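Local coordinates for protein O-methyltransferase family 2 (Planctopirus limnophila, PDB 5I2H) that probably transfers a methyl group from S-adenosyl-L-methionine to a hydroxyl oxygen of its substrate, and binds the flavone apigenin, at residues A[61-64]-A[65-68]; A[328-332]-A[333-337]. One frame throughout, in Å; residues are numbered along the deposited sequence.

Contact 1. Residues A[61-64]-A[65-68]; sequences VLSE and RATQ
Ser63 OG accepts from Ala66 N at 3.0 Å, the N-cap bond at the start of helix 64-76. The hydroxyl sits between the backbone N and the carbonyl carbon of Ser63 (chi1 67°), which turns it back over the first turn, and there it also lies 3.3 Å from Ala66 CB. Asp129 forms a hydrogen bond with the same hydroxyl and a salt bridge with Arg65.

The carbonyl of Ser63 is gripped twice: Thr67 N donates to Ser63 O at 2.9 Å and Thr67 OG1 at 2.8 Å, the two donors arriving from opposite faces of the carbonyl plane. This fixes the rotation of the Thr67 hydroxyl, which also rests against Leu62 CB at 3.3 Å.

One turn along, Gln68 NE2 donates a nearly straight bond (164°) to Glu64 OE2, 2.9 Å away. The amide meets the oxygen from above the carboxylate plane, the two planes standing 86° apart, while Arg277 holds the same oxygen in a salt bridge.

Apolar contact is slight, Leu62 CB lying 4.1 Å from Ala66 CB. With a Schellman motif at Val61 closing helix 53-60, the arrangement is a short junction between two helices, a Schellman C-cap followed closely by a serine N-cap, within the dimerisation domain.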
ATOM      1  N   VAL A  61      15.598  12.192  17.417  1.00 33.57           N
ATOM      2  CA  VAL A  61      14.859  13.124  18.273  1.00 34.98           C
ATOM      3  C   VAL A  61      13.356  12.849  18.163  1.00 34.18           C
ATOM      4  O   VAL A  61      12.558  13.712  17.776  1.00 36.28           O
ATOM      5  CB  VAL A  61      15.265  14.601  18.005  1.00 36.87           C
ATOM      6  CG1 VAL A  61      16.758  14.730  18.105  1.00 36.95           C
ATOM      7  CG2 VAL A  61      14.854  15.164  16.648  1.00 37.86           C
ATOM      8  N   LEU A  62      12.962  11.639  18.561  1.00 31.05           N
ATOM      9  CA  LEU A  62      11.578  11.190  18.503  1.00 28.28           C
ATOM     10  C   LEU A  62      11.176  10.591  19.843  1.00 28.35           C
ATOM     11  O   LEU A  62      12.017  10.105  20.609  1.00 31.89           O
ATOM     12  CB  LEU A  62      11.355  10.139  17.383  1.00 24.38           C
ATOM     13  CG  LEU A  62      11.526  10.526  15.911  1.00 23.23           C
ATOM     14  CD1 LEU A  62      11.335   9.288  15.006  1.00 22.33           C
ATOM     15  CD2 LEU A  62      10.548  11.628  15.513  1.00 23.41           C
ATOM     16  N   SER A  63       9.878  10.620  20.117  1.00 25.61           N
ATOM     17  CA  SER A  63       9.348   9.942  21.292  1.00 25.87           C
ATOM     18  C   SER A  63       9.567   8.440  21.175  1.00 24.65           C
ATOM     19  O   SER A  63       9.853   7.914  20.096  1.00 24.01           O
ATOM     20  CB  SER A  63       7.854  10.237  21.460  1.00 23.69           C
ATOM     21  OG  SER A  63       7.096   9.662  20.396  1.00 22.27           O
ATOM     22  N   GLU A  64       9.435   7.757  22.316  1.00 25.64           N
ATOM     23  CA  GLU A  64       9.457   6.300  22.326  1.00 23.83           C
ATOM     24  C   GLU A  64       8.396   5.738  21.405  1.00 22.14           C
ATOM     25  O   GLU A  64       8.663   4.807  20.637  1.00 20.14           O
ATOM     26  CB  GLU A  64       9.232   5.762  23.742  1.00 26.39           C
ATOM     27  CG  GLU A  64       9.591   4.257  23.926  1.00 30.89           C
ATOM     28  CD  GLU A  64       8.400   3.242  23.804  1.00 33.55           C
ATOM     29  OE1 GLU A  64       7.206   3.650  23.686  1.00 36.05           O
ATOM     30  OE2 GLU A  64       8.682   2.006  23.840  1.00 31.65           O
ATOM     31  N   ARG A  65       7.185   6.290  21.461  1.00 20.26           N
ATOM     32  CA  ARG A  65       6.111   5.750  20.636  1.00 18.27           C
ATOM     33  C   ARG A  65       6.419   5.962  19.161  1.00 18.35           C
ATOM     34  O   ARG A  65       6.294   5.031  18.350  1.00 17.85           O
ATOM     35  CB  ARG A  65       4.767   6.395  21.006  1.00 17.11           C
ATOM     36  CG  ARG A  65       3.585   5.797  20.195  1.00 16.34           C
ATOM     37  CD  ARG A  65       2.227   6.368  20.608  1.00 17.63           C
ATOM     38  NE  ARG A  65       2.126   7.791  20.345  1.00 16.35           N
ATOM     39  CZ  ARG A  65       1.178   8.349  19.606  1.00 18.14           C
ATOM     40  NH1 ARG A  65       0.235   7.599  19.021  1.00 16.13           N
ATOM     41  NH2 ARG A  65       1.161   9.672  19.466  1.00 19.25           N
ATOM     42  N   ALA A  66       6.833   7.183  18.792  1.00 17.33           N
ATOM     43  CA  ALA A  66       7.129   7.450  17.382  1.00 15.53           C
ATOM     44  C   ALA A  66       8.262   6.565  16.897  1.00 14.24           C
ATOM     45  O   ALA A  66       8.219   6.045  15.767  1.00 14.79           O
ATOM     46  CB  ALA A  66       7.489   8.927  17.179  1.00 14.58           C
ATOM     47  N   THR A  67       9.281   6.364  17.740  1.00 17.33           N
ATOM     48  CA  THR A  67      10.395   5.527  17.300  1.00 18.92           C
ATOM     49  C   THR A  67       9.949   4.074  17.136  1.00 18.98           C
ATOM     50  O   THR A  67      10.334   3.407  16.154  1.00 17.73           O
ATOM     51  CB  THR A  67      11.581   5.651  18.260  1.00 22.15           C
ATOM     52  OG1 THR A  67      11.947   7.036  18.382  1.00 24.05           O
ATOM     53  CG2 THR A  67      12.788   4.880  17.717  1.00 21.83           C
ATOM     54  N   GLN A  68       9.095   3.584  18.050  1.00 18.80           N
ATOM     55  CA  GLN A  68       8.616   2.208  17.944  1.00 19.21           C
ATOM     56  C   GLN A  68       7.821   2.006  16.669  1.00 15.86           C
ATOM     57  O   GLN A  68       8.010   0.998  15.985  1.00 16.29           O
ATOM     58  CB  GLN A  68       7.754   1.784  19.138  1.00 20.31           C
ATOM     59  CG  GLN A  68       8.445   1.638  20.466  1.00 24.19           C
ATOM     60  CD  GLN A  68       9.140   0.299  20.672  1.00 26.20           C
ATOM     61  OE1 GLN A  68       9.513  -0.390  19.727  1.00 25.33           O
ATOM     62  NE2 GLN A  68       9.297  -0.078  21.939  1.00 28.34           N
TER

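Contact 2. Residues A[328-332]-A[333-337]; sequences RAYSL and EEYRG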
ATOM      1  N   ARG A 328      -0.932   2.827  19.553  1.00 10.18           N
ATOM      2  CA  ARG A 328      -0.386   2.079  18.431  1.00  9.51           C
ATOM      3  C   ARG A 328      -0.852   0.639  18.615  1.00 10.25           C
ATOM      4  O   ARG A 328      -1.486   0.306  19.627  1.00 11.78           O
ATOM      5  CB  ARG A 328       1.144   2.171  18.393  1.00 10.66           C
ATOM      6  CG  ARG A 328       1.829   1.596  19.680  1.00 10.61           C
ATOM      7  CD  ARG A 328       3.280   1.123  19.338  1.00 10.86           C
ATOM      8  NE  ARG A 328       4.096   0.799  20.507  1.00 11.35           N
ATOM      9  CZ  ARG A 328       4.315  -0.425  20.980  1.00 11.71           C
ATOM     10  NH1 ARG A 328       3.788  -1.501  20.377  1.00 10.93           N
ATOM     11  NH2 ARG A 328       5.054  -0.579  22.083  1.00 13.36           N
ATOM     12  N   ALA A 329      -0.551  -0.220  17.626  1.00  7.73           N
ATOM     13  CA  ALA A 329      -0.779  -1.645  17.865  1.00  7.23           C
ATOM     14  C   ALA A 329       0.233  -2.148  18.883  1.00 10.28           C
ATOM     15  O   ALA A 329       1.379  -1.675  18.931  1.00 11.87           O
ATOM     16  CB  ALA A 329      -0.664  -2.453  16.566  1.00  8.27           C
ATOM     17  N   TYR A 330      -0.201  -3.120  19.693  1.00  9.00           N
ATOM     18  CA  TYR A 330       0.620  -3.722  20.736  1.00  9.59           C
ATOM     19  C   TYR A 330       0.751  -5.230  20.497  1.00 11.41           C
ATOM     20  O   TYR A 330      -0.030  -5.823  19.744  1.00 10.79           O
ATOM     21  CB  TYR A 330       0.024  -3.446  22.141  1.00  9.04           C
ATOM     22  CG  TYR A 330       0.072  -1.986  22.512  1.00  9.20           C
ATOM     23  CD1 TYR A 330       1.295  -1.353  22.772  1.00 10.63           C
ATOM     24  CD2 TYR A 330      -1.095  -1.221  22.609  1.00  9.32           C
ATOM     25  CE1 TYR A 330       1.349   0.014  23.128  1.00 10.73           C
ATOM     26  CE2 TYR A 330      -1.047   0.114  22.963  1.00 10.45           C
ATOM     27  CZ  TYR A 330       0.179   0.732  23.220  1.00 11.74           C
ATOM     28  OH  TYR A 330       0.222   2.069  23.558  1.00 12.26           O
ATOM     29  N   SER A 331       1.736  -5.859  21.163  1.00 12.04           N
ATOM     30  CA  SER A 331       1.939  -7.303  21.073  1.00 12.74           C
ATOM     31  C   SER A 331       1.185  -8.032  22.194  1.00 12.35           C
ATOM     32  O   SER A 331       0.757  -7.431  23.178  1.00 12.48           O
ATOM     33  CB  SER A 331       3.427  -7.658  21.181  1.00 13.91           C
ATOM     34  OG  SER A 331       3.888  -7.291  22.486  1.00 13.25           O
ATOM     35  N   LEU A 332       1.046  -9.361  22.044  1.00 12.76           N
ATOM     36  CA  LEU A 332       0.453 -10.153  23.117  1.00 13.61           C
ATOM     37  C   LEU A 332       1.263 -10.002  24.394  1.00 15.25           C
ATOM     38  O   LEU A 332       0.691  -9.858  25.483  1.00 14.92           O
ATOM     39  CB  LEU A 332       0.352 -11.627  22.726  1.00 13.86           C
ATOM     40  CG  LEU A 332      -0.309 -12.588  23.754  1.00 16.74           C
ATOM     41  CD1 LEU A 332      -1.728 -12.189  24.129  1.00 16.34           C
ATOM     42  CD2 LEU A 332      -0.337 -14.012  23.241  1.00 16.83           C
ATOM     43  N   GLU A 333       2.600  -9.966  24.269  1.00 15.15           N
ATOM     44  CA  GLU A 333       3.451  -9.814  25.446  1.00 17.56           C
ATOM     45  C   GLU A 333       3.163  -8.492  26.158  1.00 17.23           C
ATOM     46  O   GLU A 333       3.092  -8.445  27.397  1.00 16.15           O
ATOM     47  CB  GLU A 333       4.920  -9.937  25.025  1.00 22.16           C
ATOM     48  CG  GLU A 333       5.929  -9.610  26.080  1.00 32.14           C
ATOM     49  CD  GLU A 333       7.368  -9.795  25.554  1.00 40.47           C
ATOM     50  OE1 GLU A 333       7.637 -10.795  24.840  1.00 42.65           O
ATOM     51  OE2 GLU A 333       8.224  -8.929  25.829  1.00 44.18           O
ATOM     52  N   GLU A 334       2.902  -7.423  25.386  1.00 15.40           N
ATOM     53  CA  GLU A 334       2.566  -6.133  25.994  1.00 13.87           C
ATOM     54  C   GLU A 334       1.215  -6.189  26.709  1.00 12.82           C
ATOM     55  O   GLU A 334       1.104  -5.785  27.873  1.00 13.31           O
ATOM     56  CB  GLU A 334       2.620  -5.028  24.933  1.00 13.06           C
ATOM     57  CG  GLU A 334       4.090  -4.759  24.535  1.00 12.97           C
ATOM     58  CD  GLU A 334       4.274  -3.779  23.374  1.00 14.83           C
ATOM     59  OE1 GLU A 334       3.476  -3.847  22.403  1.00 14.59           O
ATOM     60  OE2 GLU A 334       5.245  -2.971  23.446  1.00 15.69           O
ATOM     61  N   TYR A 335       0.179  -6.717  26.051  1.00 13.73           N
ATOM     62  CA  TYR A 335      -1.097  -6.914  26.747  1.00 12.29           C
ATOM     63  C   TYR A 335      -0.925  -7.767  28.012  1.00 14.10           C
ATOM     64  O   TYR A 335      -1.466  -7.424  29.078  1.00 15.48           O
ATOM     65  CB  TYR A 335      -2.134  -7.530  25.813  1.00 11.67           C
ATOM     66  CG  TYR A 335      -2.611  -6.544  24.778  1.00 10.42           C
ATOM     67  CD1 TYR A 335      -3.331  -5.409  25.173  1.00 11.39           C
ATOM     68  CD2 TYR A 335      -2.322  -6.715  23.428  1.00 10.61           C
ATOM     69  CE1 TYR A 335      -3.745  -4.459  24.263  1.00  9.95           C
ATOM     70  CE2 TYR A 335      -2.766  -5.783  22.471  1.00  9.93           C
ATOM     71  CZ  TYR A 335      -3.476  -4.652  22.906  1.00  9.24           C
ATOM     72  OH  TYR A 335      -3.859  -3.696  22.011  1.00  9.81           O
ATOM     73  N   ARG A 336      -0.134  -8.844  27.933  1.00 14.56           N
ATOM     74  CA  ARG A 336       0.035  -9.708  29.101  1.00 16.17           C
ATOM     75  C   ARG A 336       0.759  -8.992  30.233  1.00 16.71           C
ATOM     76  O   ARG A 336       0.479  -9.253  31.411  1.00 18.39           O
ATOM     77  CB  ARG A 336       0.764 -10.995  28.710  1.00 17.57           C
ATOM     78  CG  ARG A 336      -0.104 -11.956  27.916  1.00 21.14           C
ATOM     79  CD  ARG A 336       0.490 -13.349  27.879  1.00 25.50           C
ATOM     80  NE  ARG A 336       0.549 -13.885  29.245  1.00 30.29           N
ATOM     81  CZ  ARG A 336       1.028 -15.072  29.592  1.00 34.90           C
ATOM     82  NH1 ARG A 336       1.518 -15.897  28.675  1.00 33.71           N
ATOM     83  NH2 ARG A 336       1.019 -15.424  30.876  1.00 37.64           N
ATOM     84  N   GLY A 337       1.605  -8.017  29.903  1.00 17.50           N
ATOM     85  CA  GLY A 337       2.209  -7.189  30.936  1.00 17.85           C
ATOM     86  C   GLY A 337       1.177  -6.406  31.725  1.00 16.47           C
ATOM     87  O   GLY A 337       1.200  -6.397  32.956  1.00 18.57           O
TER
HETATM   88  O   HOH W   1      -3.046  -3.878  19.430  1.00 10.95           O
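Tyr330 turns its ring edge toward the face of Tyr335 in an offset edge-to-face pair, the centroids 6.0 Å apart and the planes at 85°. Glu334 OE1 lies at the edge of the Tyr330 ring, in its plane, 3.3 Å from Tyr330 CD1, and Tyr335 OH is at the edge as well. The same CD1 sits over one face of the Arg328 guanidinium, offset toward its rim, while Glu334 OE2 occupies that group's edge.

These groups gather round a capping box at the start of helix 332-341. Ser331 N donates to Glu334 OE1 at 2.9 Å, reaching the anti side of the carboxylate, and Ser331 OG accepts from Glu334 N at 3.1 Å. The glutamate can turn back to the N-cap because its CG stands beside its own backbone N (chi1 -71°), with the chain extended beyond.

Arg328 then grips the carboxylate end-on in a salt bridge. Its NH2 donates to Glu334 OE2 at 2.8 Å, nearly in the guanidinium plane, and NH1 donates to OE1 on the syn side. OE1 therefore takes two donors on different sides, which fixes the carboxylate's rotation. Arg277 forms a second salt bridge with OE2; the two arginines converging on this glutamate would probably favour its charged form. Arg328 NH1 also donates to Ala329 O, so that the guanidinium is held by its own loop as well as by the carboxylate.

Beyond the cap, Tyr335 N donates to Ser331 O. The Tyr335 ring leads toward strand 296-301 of the Rossmann-like sheet, where it touches Ile299 and Asp301. At the hydroxyl end of the ring, one water accepts from Tyr335 OH at 2.7 Å and from Tyr330 N at 3.0 Å.

In the fold
From the N terminus, contact 1 comes first, where the chain leaves helix 53-60, turns through 61-63 and enters helix 64-76 in the dimerisation domain. Contact 2 follows more than 250 residues later, where the loop after helix 312-324 leads into helix 332-341 of the methyltransferase domain. Each closes a short local turn at a serine N-cap; they lie in series, neither nested nor crossed. Their centres are about 17 Å apart, yet they meet where Gln68 CB packs 4.0 Å from Arg328 NE. Arg277 bridges them, pairing with Glu64 and Glu334, and Arg65 reaches the carbonyls of Thr325 and Gly327, joining the two domains.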